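Local coordinates for protein CrataBL (Crataeva tapia, PDB 4IHZ) that binds glucose and N-acetylglucosamine as a lectin, inhibits factor Xa and, more weakly, trypsin, and has a beta-trefoil fold, at residues P34-I38 and V98-G102. Sequence-based numbering, arbitrary orientation.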
loop_
_atom_site.group_PDB
_atom_site.type_symbol
_atom_site.label_atom_id
_atom_site.label_comp_id
_atom_site.label_asym_id
_atom_site.label_seq_id
_atom_site.Cartn_x
_atom_site.Cartn_y
_atom_site.Cartn_z
ATOM N N PRO A 34 7.031 -1.280 9.259
ATOM C CA PRO A 34 8.254 -1.734 8.612
ATOM C C PRO A 34 8.323 -3.249 8.454
ATOM O O PRO A 34 9.072 -3.712 7.603
ATOM C CB PRO A 34 9.372 -1.244 9.539
ATOM C CG PRO A 34 8.709 -0.804 10.771
ATOM C CD PRO A 34 7.282 -0.547 10.513
ATOM N N LEU A 35 7.556 -3.996 9.260
ATOM C CA LEU A 35 7.629 -5.465 9.212
ATOM C C LEU A 35 6.301 -6.088 9.588
ATOM O O LEU A 35 6.143 -6.645 10.672
ATOM C CB LEU A 35 8.754 -5.964 10.127
ATOM C CG LEU A 35 9.206 -7.374 9.736
ATOM C CD1 LEU A 35 10.307 -7.283 8.701
ATOM C CD2 LEU A 35 9.713 -8.090 10.983
ATOM N N ASP A 36 5.360 -6.007 8.658
ATOM C CA ASP A 36 4.001 -6.443 8.941
ATOM C C ASP A 36 3.915 -7.925 8.576
ATOM O O ASP A 36 3.665 -8.281 7.430
ATOM C CB ASP A 36 3.013 -5.607 8.123
ATOM C CG ASP A 36 1.559 -5.867 8.508
ATOM O OD1 ASP A 36 1.258 -5.961 9.725
ATOM O OD2 ASP A 36 0.698 -5.982 7.582
ATOM N N LEU A 37 4.149 -8.766 9.578
ATOM C CA LEU A 37 4.203 -10.213 9.390
ATOM C C LEU A 37 2.850 -10.791 9.054
ATOM O O LEU A 37 1.815 -10.165 9.306
ATOM C CB LEU A 37 4.708 -10.869 10.689
ATOM C CG LEU A 37 6.092 -10.440 11.128
ATOM C CD1 LEU A 37 6.243 -11.019 12.526
ATOM C CD2 LEU A 37 7.191 -10.953 10.186
ATOM N N ILE A 38 2.853 -12.019 8.529
ATOM C CA ILE A 38 1.601 -12.738 8.313
ATOM C C ILE A 38 1.600 -13.808 9.405
ATOM O O ILE A 38 2.440 -14.730 9.379
ATOM C CB ILE A 38 1.592 -13.437 6.919
ATOM C CG1 ILE A 38 1.731 -12.425 5.765
ATOM C CG2 ILE A 38 0.314 -14.301 6.750
ATOM C CD1 ILE A 38 0.644 -11.382 5.742
ATOM N N VAL A 98 11.485 -13.120 6.354
ATOM C CA VAL A 98 10.075 -13.252 6.773
ATOM C C VAL A 98 9.169 -12.764 5.663
ATOM O O VAL A 98 9.548 -11.890 4.877
ATOM C CB VAL A 98 9.770 -12.470 8.095
ATOM C CG1 VAL A 98 10.604 -13.013 9.234
ATOM C CG2 VAL A 98 10.071 -10.966 7.967
ATOM N N VAL A 99 7.998 -13.369 5.588
ATOM C CA VAL A 99 6.927 -12.814 4.696
ATOM C C VAL A 99 6.375 -11.581 5.358
ATOM O O VAL A 99 6.098 -11.591 6.551
ATOM C CB VAL A 99 5.834 -13.853 4.453
ATOM C CG1 VAL A 99 4.731 -13.257 3.546
ATOM C CG2 VAL A 99 6.386 -15.096 3.745
ATOM N N THR A 100 6.149 -10.519 4.576
ATOM C CA THR A 100 5.448 -9.326 5.122
ATOM C C THR A 100 4.506 -8.786 4.091
ATOM O O THR A 100 4.562 -9.174 2.924
ATOM C CB THR A 100 6.385 -8.185 5.506
ATOM O OG1 THR A 100 6.927 -7.610 4.300
ATOM C CG2 THR A 100 7.548 -8.694 6.393
ATOM N N THR A 101 3.683 -7.840 4.530
ATOM C CA THR A 101 2.966 -7.066 3.542
ATOM C C THR A 101 3.830 -5.835 3.181
ATOM O O THR A 101 4.988 -5.749 3.560
ATOM C CB THR A 101 1.573 -6.613 4.045
ATOM O OG1 THR A 101 1.756 -5.732 5.150
ATOM C CG2 THR A 101 0.695 -7.851 4.513
ATOM N N GLY A 102 3.282 -4.890 2.427
ATOM C CA GLY A 102 4.003 -3.667 2.164
ATOM C C GLY A 102 4.863 -3.746 0.907
ATOM O O GLY A 102 5.694 -2.847 0.665
HETATM O O HOH W 1 6.092 -4.816 6.009
HETATM O O HOH W 2 5.373 -13.387 8.251
#
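Asp36 and Thr101 are joined twice, once through the backbone and once through their side chains. Thr101 N donates to Asp36 O at 2.9 Å, and the hydroxyl Thr101 OG1 donates to Asp36 OD2 at 2.7 Å, on the anti lone pair of that oxygen. The carboxylate of Asp36 reaches this hydroxyl because chi1 (-172°) swings CG away from the backbone N, while OD1 accepts from the backbone N of Asn23. Thr100 CA lies 3.1 Å from Asp36 O in a bent, secondary CA-H...O contact. Thr100 OG1 turns along its own segment and donates to Thr101 O.

Two waters bridge the backbones: one accepts from Asp36 N and donates to Thr101 O, which thus takes both this water and Thr100 OG1, and the other lies between Ile38 N and Val99 O.

Apolar contacts form two groups. In one, Val98 CG2 meets Leu37 CD2 at 3.6 Å and Leu35 CD1 at 3.8 Å, and Leu35 also touches the methyl of Thr100. In the other, Ile38 divides its contacts, CG1 against Val99 CG1 and CD1 against Thr101 CG2 at 3.7 Å, beside Phe19 and Pro21.

The contact thus ties residues 35-38, which run into strand 38-40, to segment 98-102 on strand 96-100 within the beta-trefoil. Gripped at both oxygens, the largely buried carboxylate is held against rotation and is probably stabilised in its ionised form.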